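Local coordinates for protein 3-oxosteroid 1-dehydrogenase (Sterolibacterium denitrificans, PDB 7P18) that probably catalyses the FAD-dependent 1,2-dehydrogenation of 3-oxosteroids, giving 3-oxo-Delta(1)-steroids while an electron acceptor is reduced, at residues A[215-218]-A[219-223]; A[99-102]-A[103-107]; A[410-413]-A[414-418]; A[335-338]-A[339-342]. All blocks are in the same frame, centred on the assembly; numbering follows the deposited sequence.

Contact 1 (A[215-218]-A[219-223])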
loop_
_atom_site.group_PDB
_atom_site.type_symbol
_atom_site.label_atom_id
_atom_site.label_comp_id
_atom_site.label_asym_id
_atom_site.label_seq_id
_atom_site.Cartn_x
_atom_site.Cartn_y
_atom_site.Cartn_z
ATOM N N GLY A 215 0.400 -9.882 -13.819
ATOM C CA GLY A 215 -0.494 -11.068 -13.875
ATOM C C GLY A 215 -1.916 -10.691 -14.240
ATOM O O GLY A 215 -2.521 -11.390 -15.049
ATOM N N LEU A 216 -2.455 -9.593 -13.686
ATOM C CA LEU A 216 -3.850 -9.178 -13.991
ATOM C C LEU A 216 -3.897 -8.643 -15.427
ATOM O O LEU A 216 -4.891 -8.909 -16.152
ATOM C CB LEU A 216 -4.331 -8.157 -12.962
ATOM C CG LEU A 216 -4.553 -8.725 -11.552
ATOM C CD1 LEU A 216 -4.743 -7.594 -10.540
ATOM C CD2 LEU A 216 -5.773 -9.644 -11.545
ATOM N N ARG A 217 -2.843 -7.954 -15.868
ATOM C CA ARG A 217 -2.815 -7.464 -17.271
ATOM C C ARG A 217 -2.869 -8.672 -18.208
ATOM O O ARG A 217 -3.619 -8.638 -19.172
ATOM C CB ARG A 217 -1.598 -6.587 -17.554
ATOM C CG ARG A 217 -1.601 -6.049 -18.979
ATOM C CD ARG A 217 -2.639 -4.983 -19.149
ATOM N NE ARG A 217 -2.840 -4.498 -20.509
ATOM C CZ ARG A 217 -3.624 -5.064 -21.428
ATOM N NH1 ARG A 217 -4.264 -6.195 -21.184
ATOM N NH2 ARG A 217 -3.726 -4.510 -22.622
ATOM N N HIS A 218 -2.097 -9.698 -17.910
ATOM C CA HIS A 218 -2.023 -10.950 -18.700
ATOM C C HIS A 218 -3.404 -11.611 -18.770
ATOM O O HIS A 218 -3.818 -11.992 -19.854
ATOM C CB HIS A 218 -0.970 -11.877 -18.117
ATOM C CG HIS A 218 -0.857 -13.152 -18.883
ATOM N ND1 HIS A 218 -0.231 -13.220 -20.130
ATOM C CD2 HIS A 218 -1.299 -14.399 -18.608
ATOM C CE1 HIS A 218 -0.299 -14.466 -20.582
ATOM N NE2 HIS A 218 -0.962 -15.197 -19.671
ATOM N N ALA A 219 -4.127 -11.686 -17.652
ATOM C CA ALA A 219 -5.509 -12.202 -17.592
ATOM C C ALA A 219 -6.423 -11.433 -18.551
ATOM O O ALA A 219 -7.236 -12.068 -19.243
ATOM C CB ALA A 219 -6.049 -12.139 -16.173
ATOM N N LEU A 220 -6.297 -10.114 -18.625
ATOM C CA LEU A 220 -7.121 -9.289 -19.533
ATOM C C LEU A 220 -6.699 -9.597 -20.986
ATOM O O LEU A 220 -7.584 -9.669 -21.873
ATOM C CB LEU A 220 -6.971 -7.816 -19.176
ATOM C CG LEU A 220 -7.507 -7.407 -17.801
ATOM C CD1 LEU A 220 -7.446 -5.891 -17.642
ATOM C CD2 LEU A 220 -8.933 -7.925 -17.581
ATOM N N LEU A 221 -5.407 -9.817 -21.222
ATOM C CA LEU A 221 -4.883 -10.093 -22.587
ATOM C C LEU A 221 -5.471 -11.406 -23.090
ATOM O O LEU A 221 -5.997 -11.414 -24.183
ATOM C CB LEU A 221 -3.364 -10.180 -22.555
ATOM C CG LEU A 221 -2.618 -8.873 -22.735
ATOM C CD1 LEU A 221 -1.131 -9.109 -22.565
ATOM C CD2 LEU A 221 -2.922 -8.256 -24.096
ATOM N N GLU A 222 -5.404 -12.462 -22.283
ATOM C CA GLU A 222 -5.975 -13.798 -22.604
ATOM C C GLU A 222 -7.460 -13.687 -22.922
ATOM O O GLU A 222 -7.912 -14.432 -23.789
ATOM C CB GLU A 222 -5.756 -14.765 -21.451
ATOM C CG GLU A 222 -4.292 -15.083 -21.300
ATOM C CD GLU A 222 -4.014 -16.435 -20.683
ATOM O OE1 GLU A 222 -4.701 -16.793 -19.707
ATOM O OE2 GLU A 222 -3.120 -17.127 -21.210
ATOM N N ARG A 223 -8.195 -12.805 -22.248
ATOM C CA ARG A 223 -9.655 -12.640 -22.442
ATOM C C ARG A 223 -9.928 -11.595 -23.529
ATOM O O ARG A 223 -11.096 -11.378 -23.827
ATOM C CB ARG A 223 -10.322 -12.235 -21.118
ATOM C CG ARG A 223 -10.167 -13.295 -20.034
ATOM C CD ARG A 223 -10.329 -12.756 -18.626
ATOM N NE ARG A 223 -10.441 -13.841 -17.664
ATOM C CZ ARG A 223 -9.438 -14.621 -17.297
ATOM N NH1 ARG A 223 -8.216 -14.431 -17.767
ATOM N NH2 ARG A 223 -9.657 -15.596 -16.434
#

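Contact 2 (A[99-102]-A[103-107])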
loop_
_atom_site.group_PDB
_atom_site.type_symbol
_atom_site.label_atom_id
_atom_site.label_comp_id
_atom_site.label_asym_id
_atom_site.label_seq_id
_atom_site.Cartn_x
_atom_site.Cartn_y
_atom_site.Cartn_z
ATOM N N GLU A 99 -9.146 -17.718 -4.665
ATOM C CA GLU A 99 -9.274 -19.041 -5.339
ATOM C C GLU A 99 -9.575 -18.839 -6.819
ATOM O O GLU A 99 -9.072 -19.637 -7.625
ATOM C CB GLU A 99 -10.380 -19.897 -4.714
ATOM C CG GLU A 99 -9.966 -20.501 -3.403
ATOM C CD GLU A 99 -11.012 -21.462 -2.831
ATOM O OE1 GLU A 99 -11.698 -22.140 -3.614
ATOM O OE2 GLU A 99 -11.077 -21.555 -1.628
ATOM N N TYR A 100 -10.363 -17.823 -7.152
ATOM C CA TYR A 100 -10.732 -17.463 -8.527
ATOM C C TYR A 100 -9.470 -17.082 -9.298
ATOM O O TYR A 100 -9.290 -17.600 -10.420
ATOM C CB TYR A 100 -11.763 -16.329 -8.581
ATOM C CG TYR A 100 -11.874 -15.663 -9.932
ATOM C CD1 TYR A 100 -12.378 -16.325 -11.034
ATOM C CD2 TYR A 100 -11.411 -14.366 -10.120
ATOM C CE1 TYR A 100 -12.415 -15.731 -12.294
ATOM C CE2 TYR A 100 -11.449 -13.756 -11.357
ATOM C CZ TYR A 100 -11.971 -14.422 -12.450
ATOM O OH TYR A 100 -12.006 -13.769 -13.660
ATOM N N ILE A 101 -8.642 -16.202 -8.740
ATOM C CA ILE A 101 -7.344 -15.854 -9.381
ATOM C C ILE A 101 -6.565 -17.153 -9.637
ATOM O O ILE A 101 -6.122 -17.373 -10.784
ATOM C CB ILE A 101 -6.526 -14.868 -8.537
ATOM C CG1 ILE A 101 -7.181 -13.487 -8.500
ATOM C CG2 ILE A 101 -5.112 -14.827 -9.090
ATOM C CD1 ILE A 101 -6.466 -12.459 -7.643
ATOM N N ASN A 102 -6.358 -17.965 -8.598
ATOM C CA ASN A 102 -5.437 -19.120 -8.664
ATOM C C ASN A 102 -5.925 -20.144 -9.710
ATOM O O ASN A 102 -5.065 -20.708 -10.393
ATOM C CB ASN A 102 -5.234 -19.764 -7.307
ATOM C CG ASN A 102 -4.355 -18.962 -6.395
ATOM O OD1 ASN A 102 -3.743 -17.979 -6.829
ATOM N ND2 ASN A 102 -4.379 -19.323 -5.116
ATOM N N ALA A 103 -7.231 -20.317 -9.870
ATOM C CA ALA A 103 -7.809 -21.346 -10.773
ATOM C C ALA A 103 -7.870 -20.791 -12.208
ATOM O O ALA A 103 -7.885 -21.591 -13.122
ATOM C CB ALA A 103 -9.168 -21.792 -10.288
ATOM N N ASN A 104 -7.899 -19.470 -12.418
ATOM C CA ASN A 104 -8.250 -18.923 -13.753
ATOM C C ASN A 104 -7.152 -18.009 -14.326
ATOM O O ASN A 104 -7.438 -17.389 -15.358
ATOM C CB ASN A 104 -9.606 -18.233 -13.677
ATOM C CG ASN A 104 -10.689 -19.217 -13.311
ATOM O OD1 ASN A 104 -11.131 -19.957 -14.172
ATOM N ND2 ASN A 104 -11.098 -19.261 -12.048
ATOM N N MET A 105 -5.969 -17.959 -13.711
ATOM C CA MET A 105 -4.889 -17.020 -14.115
ATOM C C MET A 105 -3.536 -17.676 -13.920
ATOM O O MET A 105 -3.418 -18.587 -13.063
ATOM C CB MET A 105 -4.966 -15.722 -13.303
ATOM C CG MET A 105 -6.315 -14.995 -13.449
ATOM S SD MET A 105 -6.267 -13.346 -12.641
ATOM C CE MET A 105 -7.951 -12.811 -12.847
ATOM N N THR A 106 -2.522 -17.203 -14.661
ATOM C CA THR A 106 -1.115 -17.604 -14.465
ATOM C C THR A 106 -0.636 -17.043 -13.129
ATOM O O THR A 106 0.130 -17.721 -12.407
ATOM C CB THR A 106 -0.240 -17.217 -15.674
ATOM O OG1 THR A 106 -0.795 -17.903 -16.788
ATOM C CG2 THR A 106 1.195 -17.656 -15.542
ATOM N N LEU A 107 -1.086 -15.841 -12.792
ATOM C CA LEU A 107 -0.854 -15.219 -11.454
ATOM C C LEU A 107 -1.297 -16.210 -10.357
ATOM O O LEU A 107 -2.385 -16.767 -10.512
ATOM C CB LEU A 107 -1.667 -13.930 -11.408
ATOM C CG LEU A 107 -1.655 -13.158 -10.102
ATOM C CD1 LEU A 107 -0.241 -12.703 -9.767
ATOM C CD2 LEU A 107 -2.613 -11.976 -10.228
#

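Contact 3 (A[410-413]-A[414-418])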
loop_
_atom_site.group_PDB
_atom_site.type_symbol
_atom_site.label_atom_id
_atom_site.label_comp_id
_atom_site.label_asym_id
_atom_site.label_seq_id
_atom_site.Cartn_x
_atom_site.Cartn_y
_atom_site.Cartn_z
ATOM N N LYS A 410 27.685 11.624 -1.106
ATOM C CA LYS A 410 27.885 13.086 -0.882
ATOM C C LYS A 410 26.662 13.881 -1.314
ATOM O O LYS A 410 26.244 14.795 -0.567
ATOM C CB LYS A 410 29.029 13.653 -1.731
ATOM C CG LYS A 410 30.390 13.756 -1.087
ATOM C CD LYS A 410 31.377 14.292 -2.113
ATOM C CE LYS A 410 32.798 14.381 -1.607
ATOM N NZ LYS A 410 33.595 15.235 -2.520
ATOM N N ALA A 411 26.112 13.573 -2.494
ATOM C CA ALA A 411 24.947 14.269 -3.083
ATOM C C ALA A 411 23.727 14.155 -2.160
ATOM O O ALA A 411 22.781 14.984 -2.285
ATOM C CB ALA A 411 24.663 13.720 -4.460
ATOM N N TRP A 412 23.718 13.180 -1.251
ATOM C CA TRP A 412 22.561 12.919 -0.344
ATOM C C TRP A 412 22.732 13.603 1.011
ATOM O O TRP A 412 21.750 13.651 1.770
ATOM C CB TRP A 412 22.326 11.411 -0.202
ATOM C CG TRP A 412 21.474 10.859 -1.301
ATOM C CD1 TRP A 412 21.006 11.507 -2.407
ATOM C CD2 TRP A 412 21.076 9.487 -1.441
ATOM N NE1 TRP A 412 20.322 10.637 -3.203
ATOM C CE2 TRP A 412 20.351 9.387 -2.638
ATOM C CE3 TRP A 412 21.281 8.340 -0.659
ATOM C CZ2 TRP A 412 19.802 8.175 -3.069
ATOM C CZ3 TRP A 412 20.734 7.149 -1.075
ATOM C CH2 TRP A 412 19.997 7.074 -2.262
ATOM N N LEU A 413 23.924 14.107 1.322
ATOM C CA LEU A 413 24.160 14.766 2.630
ATOM C C LEU A 413 23.288 16.026 2.733
ATOM O O LEU A 413 23.273 16.809 1.797
ATOM C CB LEU A 413 25.655 15.089 2.768
ATOM C CG LEU A 413 26.082 15.644 4.115
ATOM C CD1 LEU A 413 25.959 14.563 5.200
ATOM C CD2 LEU A 413 27.533 16.163 4.017
ATOM N N GLY A 414 22.523 16.148 3.816
ATOM C CA GLY A 414 21.555 17.220 4.066
ATOM C C GLY A 414 20.320 17.111 3.191
ATOM O O GLY A 414 19.470 18.020 3.271
ATOM N N LYS A 415 20.181 16.048 2.389
ATOM C CA LYS A 415 18.961 15.850 1.545
ATOM C C LYS A 415 18.216 14.561 1.957
ATOM O O LYS A 415 16.997 14.644 2.247
ATOM C CB LYS A 415 19.354 15.780 0.073
ATOM C CG LYS A 415 20.278 16.889 -0.418
ATOM C CD LYS A 415 19.665 18.251 -0.407
ATOM C CE LYS A 415 20.597 19.299 -0.996
ATOM N NZ LYS A 415 19.937 20.618 -0.957
ATOM N N VAL A 416 18.929 13.432 2.007
ATOM C CA VAL A 416 18.361 12.099 2.416
ATOM C C VAL A 416 18.782 11.787 3.858
ATOM O O VAL A 416 18.017 11.174 4.619
ATOM C CB VAL A 416 18.805 11.019 1.430
ATOM C CG1 VAL A 416 18.452 9.629 1.942
ATOM C CG2 VAL A 416 18.257 11.252 0.043
ATOM N N TYR A 417 19.955 12.243 4.299
ATOM C CA TYR A 417 20.406 11.997 5.685
ATOM C C TYR A 417 21.286 13.155 6.140
ATOM O O TYR A 417 21.932 13.795 5.290
ATOM C CB TYR A 417 21.147 10.649 5.782
ATOM C CG TYR A 417 22.459 10.668 5.043
ATOM C CD1 TYR A 417 22.522 10.443 3.684
ATOM C CD2 TYR A 417 23.624 11.046 5.694
ATOM C CE1 TYR A 417 23.703 10.582 2.975
ATOM C CE2 TYR A 417 24.819 11.156 5.003
ATOM C CZ TYR A 417 24.863 10.949 3.638
ATOM O OH TYR A 417 26.054 11.081 2.944
ATOM N N TRP A 418 21.277 13.400 7.449
ATOM C CA TRP A 418 22.223 14.313 8.136
ATOM C C TRP A 418 23.170 13.452 8.982
ATOM O O TRP A 418 22.715 12.407 9.505
ATOM C CB TRP A 418 21.459 15.340 8.960
ATOM C CG TRP A 418 20.648 16.304 8.149
ATOM C CD1 TRP A 418 20.924 17.631 7.935
ATOM C CD2 TRP A 418 19.384 16.054 7.503
ATOM N NE1 TRP A 418 19.943 18.207 7.175
ATOM C CE2 TRP A 418 19.000 17.263 6.864
ATOM C CE3 TRP A 418 18.573 14.926 7.317
ATOM C CZ2 TRP A 418 17.821 17.373 6.131
ATOM C CZ3 TRP A 418 17.400 15.042 6.609
ATOM C CH2 TRP A 418 17.040 16.248 6.003
#

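Contact 4 (A[335-338]-A[339-342]). With ANB (androsta-1,4-diene-3,17-dione), chain D.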
loop_
_atom_site.group_PDB
_atom_site.type_symbol
_atom_site.label_atom_id
_atom_site.label_comp_id
_atom_site.label_asym_id
_atom_site.label_seq_id
_atom_site.Cartn_x
_atom_site.Cartn_y
_atom_site.Cartn_z
ATOM N N THR A 335 9.836 7.792 -0.429
ATOM C CA THR A 335 9.969 6.356 -0.090
ATOM C C THR A 335 9.324 6.107 1.269
ATOM O O THR A 335 9.696 6.771 2.285
ATOM C CB THR A 335 11.437 5.924 -0.066
ATOM O OG1 THR A 335 11.948 6.149 -1.374
ATOM C CG2 THR A 335 11.591 4.447 0.235
ATOM N N GLY A 336 8.396 5.141 1.327
ATOM C CA GLY A 336 7.800 4.786 2.626
ATOM C C GLY A 336 8.730 3.906 3.452
ATOM O O GLY A 336 9.462 3.081 2.866
ATOM N N LEU A 337 8.726 4.094 4.758
ATOM C CA LEU A 337 9.463 3.242 5.721
ATOM C C LEU A 337 8.464 2.214 6.276
ATOM O O LEU A 337 7.800 2.518 7.258
ATOM C CB LEU A 337 10.051 4.132 6.807
ATOM C CG LEU A 337 11.092 5.162 6.342
ATOM C CD1 LEU A 337 11.716 5.842 7.534
ATOM C CD2 LEU A 337 12.176 4.570 5.461
ATOM N N PHE A 338 8.318 1.069 5.615
ATOM C CA PHE A 338 7.312 0.044 6.006
ATOM C C PHE A 338 7.869 -0.868 7.088
ATOM O O PHE A 338 7.131 -1.096 8.076
ATOM C CB PHE A 338 6.829 -0.752 4.809
ATOM C CG PHE A 338 6.141 0.092 3.768
ATOM C CD1 PHE A 338 4.797 0.390 3.881
ATOM C CD2 PHE A 338 6.845 0.608 2.694
ATOM C CE1 PHE A 338 4.154 1.153 2.923
ATOM C CE2 PHE A 338 6.201 1.401 1.758
ATOM C CZ PHE A 338 4.860 1.667 1.868
ATOM N N ALA A 339 9.088 -1.383 6.904
ATOM C CA ALA A 339 9.643 -2.479 7.742
ATOM C C ALA A 339 10.793 -2.014 8.645
ATOM O O ALA A 339 10.987 -2.611 9.720
ATOM C CB ALA A 339 10.158 -3.563 6.824
ATOM N N GLU A 340 11.601 -1.061 8.160
ATOM C CA GLU A 340 12.983 -0.829 8.679
ATOM C C GLU A 340 12.935 -0.158 10.055
ATOM O O GLU A 340 13.916 -0.292 10.826
ATOM C CB GLU A 340 13.803 0.031 7.715
ATOM C CG GLU A 340 13.840 -0.501 6.307
ATOM C CD GLU A 340 12.842 0.177 5.379
ATOM O OE1 GLU A 340 11.617 0.198 5.720
ATOM O OE2 GLU A 340 13.265 0.628 4.298
ATOM N N ARG A 341 11.839 0.529 10.400
ATOM C CA ARG A 341 11.706 1.186 11.722
ATOM C C ARG A 341 11.722 0.144 12.867
ATOM O O ARG A 341 12.046 0.519 14.011
ATOM C CB ARG A 341 10.427 2.023 11.834
ATOM C CG ARG A 341 10.350 3.185 10.844
ATOM C CD ARG A 341 8.963 3.819 10.834
ATOM N NE ARG A 341 8.035 3.027 10.035
ATOM C CZ ARG A 341 7.073 2.235 10.523
ATOM N NH1 ARG A 341 6.863 2.138 11.820
ATOM N NH2 ARG A 341 6.276 1.596 9.693
ATOM N N ASN A 342 11.363 -1.094 12.589
ATOM C CA ASN A 342 11.281 -2.164 13.628
ATOM C C ASN A 342 12.689 -2.608 14.030
ATOM O O ASN A 342 12.833 -3.281 15.095
ATOM C CB ASN A 342 10.506 -3.385 13.154
ATOM C CG ASN A 342 9.038 -3.105 12.909
ATOM O OD1 ASN A 342 8.705 -2.055 12.369
ATOM N ND2 ASN A 342 8.192 -4.088 13.189
HETATM C C1 ANB D . 3.160 -2.562 2.574
HETATM C C10 ANB D . 3.963 -3.811 2.781
HETATM C C11 ANB D . 6.036 -2.728 1.611
HETATM C C12 ANB D . 7.301 -2.931 0.765
HETATM C C13 ANB D . 8.060 -4.165 1.218
HETATM C C14 ANB D . 7.122 -5.370 1.059
HETATM C C15 ANB D . 8.054 -6.581 1.195
HETATM C C16 ANB D . 9.355 -6.123 0.512
HETATM C C17 ANB D . 9.242 -4.619 0.374
HETATM C C18 ANB D . 8.641 -4.011 2.644
HETATM C C19 ANB D . 4.542 -3.739 4.221
HETATM C C2 ANB D . 1.851 -2.465 2.813
HETATM C C3 ANB D . 1.037 -3.664 3.011
HETATM C C4 ANB D . 1.727 -4.913 2.714
HETATM C C5 ANB D . 3.062 -5.023 2.676
HETATM C C6 ANB D . 3.723 -6.372 2.620
HETATM C C7 ANB D . 4.906 -6.433 1.665
HETATM C C8 ANB D . 5.870 -5.283 1.926
HETATM C C9 ANB D . 5.111 -3.953 1.708
HETATM O O1 ANB D . -0.148 -3.615 3.365
HETATM O O2 ANB D . 9.984 -3.920 -0.276
HETATM O O HOH W 1 11.584 1.561 2.283
HETATM O O HOH W 2 8.913 -0.141 10.196
HETATM O O HOH W 3 9.847 -0.530 3.917
#

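Contact 1 (A[215-218]-A[219-223])
His218 and Glu222 meet one turn apart near the C-terminal end of helix 208-222. CG of Glu222 lies over one face of the imidazole, 4.1 Å from the ring centroid, in a CH-pi contact. The ring and carboxylate planes are 40° apart. NE2 of His218 is 3.3 Å from OE2 of Glu222. CG of His218 stands anti to its own backbone N (chi1 -180°), which swings the ring along the helix toward the glutamate. ND1 makes a weak hydrogen bond to Leu141 O. An alanine at His218 is likely to leave the Glu222 side chain without its ring partner and freer to turn.

Arg217 makes a van der Waals contact. Its chain bends at chi2 and crosses Leu221 at about a right angle, with NH1 3.5 Å from CG of Leu221. Tyr42 offers a cation-pi contact to the same arginine.

The backbone bonds run from i+4 to i. The straightest is Glu222 N to His218 O, 2.9 Å at 171°.

Arg223 turns its side chain back on the helix. NH1 donates to Ala219 O at 3.0 Å, while Arg223 N reaches that oxygen from the opposite face of the carbonyl plane. NE pairs with Asp28 in a salt bridge. The last-turn carbonyl of Ala219 is thus gripped by two donors. This arginine probably offsets the partial negative charge at the helix end and ties that end to helix 17-28.

Contact 2 (A[99-102]-A[103-107])
Asn104 folds its side-chain amide back onto the carbonyl of Tyr100. ND2 donates to Tyr100 O at 2.9 Å and 157°. The donor sits in the carbonyl plane, on a lone pair, and the oxygen lies close to the amide plane. The backbone N of Asn104 reaches the same oxygen only weakly. Its better partner is Ile101 O, 3.2 Å away, approached from above the carbonyl plane. The helix tightens here before it stops, and Met105 is the first residue to leave helical angles. One residue earlier, Ala103 N still bonds Glu99 O. OD1 of Asn104 hydrogen-bonds a glycerol, probably from the crystallisation liquor.

The Tyr100 ring crosses the Asn104 side chain at about a right angle. Its CD1 is 3.4 Å from ND2, and the ring and amide planes are 33° apart. With CG anti to the backbone N (chi1 163°), the ring comes next to Asn104 and Met105. Its OH bonds Asp28, and Arg25 makes a cation-pi contact with the ring. A leucine at Tyr100 would probably leave Asp28 without this hydroxyl and Arg25 without its aromatic partner.

Apolar packing follows the chain past the helix. The Met105 side chain is extended, with CE 3.9 Å from CE2 of Tyr100 and SD 4.0 Å from CG2 of Ile101. That same CG2 also meets CD2 of Leu107 at 4.0 Å.

Outside, OD1 of Asn102 takes the backbone N of Tyr109. Tyr100 and Ile101 rest on helix 17-28, Met105 and Leu107 press on helix 208-222, and Leu107 also touches Pro134 of strand 131-138.

Contact 3 (A[410-413]-A[414-418])
Trp412 and Val416 lie side by side and point the same way. CG2 of Val416 sits over one face of the indole, 3.5 Å from the centroid of the five-membered ring and 11° off its normal. This is a CH-pi contact, with the methyl almost squarely above the pyrrole part. Arg409 makes a cation-pi contact with the same indole.

CG of Tyr417 lies between the backbone N and the carbonyl carbon (chi1 68°), which folds the ring back against Trp412 and Leu413. CE1 touches CB of Trp412 at 3.6 Å. CE2 meets CD1 of Leu413 at 3.6 Å, the two side chains crossing at a slant. CA of Leu413 lies over one face of the ring. The hydroxyl bonds Arg409 O.

Trp412 O takes Val416 N in its carbonyl plane at 2.8 Å, and Lys415 N from above that plane at 2.9 Å. A weak third bond comes from Tyr417 N. Gly414, with positive phi, makes the turn, and its N returns to Tyr417 O at 2.8 Å. Leu413 and Tyr417 form a single beta bridge.

One carbonyl thus gathers successive N-H groups and closes a tight loop before strand 418-420. The only cross-loop hydrogen bonds here are those of the backbone, which suggests that the turn sets the shape and the apolar groups pack against it.

Contact 4 (A[335-338]-A[339-342])
The Phe338 ring turns one face to the bound androsta-1,4-diene-3,17-dione. C11 of the steroid lies 3.6 Å from CG of Phe338, offset toward the rim of the ring, and steroid C1 is 3.6 Å from CD1. Phe338 also touches the flavin cofactor and meets Tyr363 edge-to-face.

The chain behind the ring is held by Arg341. NE and NH2 both donate to Leu337 O, at 2.8 Å and 3.0 Å, a side-on grip on one atom. The oxygen lies in the guanidinium plane. A bend at chi3 (-80°) brings the group back over the turn. NH1 continues to Ser361 O.

Glu340 serves the backbone N-H groups after Leu337. Its OE1 accepts from Ala339 N at 3.2 Å, on the anti side of the carboxylate. A water links OE1 to Phe338 N, and another joins OE2 to Gly336 O. OE2 also takes Gly398 N.

Two charged side chains and ordered waters thus give partners to Leu337 O, Phe338 N, Ala339 N and Gly336 O, at the end of strand 335-336. Phe338 lines the steroid pocket beside FAD in this member of the FAD-dependent oxidoreductase 2 family, consistent with a second shell that positions it.

Contacts 1 and 2 belong together. Their centres are 11 Å apart, and Arg223 NH2 probably bonds Asn104 O, joining two helix C-terminal ends. Met105 packs its sulfur on Ala219 and Leu216. Contact 1 is mainly buried, contact 2 only partly. Both lean on helix 17-28, and both send a polar group to Asp28. Contacts 3 and 4 lie in another part of the chain, with centres 18 Å apart and no touch. Contact 4 is buried at the steroid and flavin, with charged groups and waters serving its backbone. Contact 3 is a partly exposed loop, built on aromatic faces and away from the annotated sites.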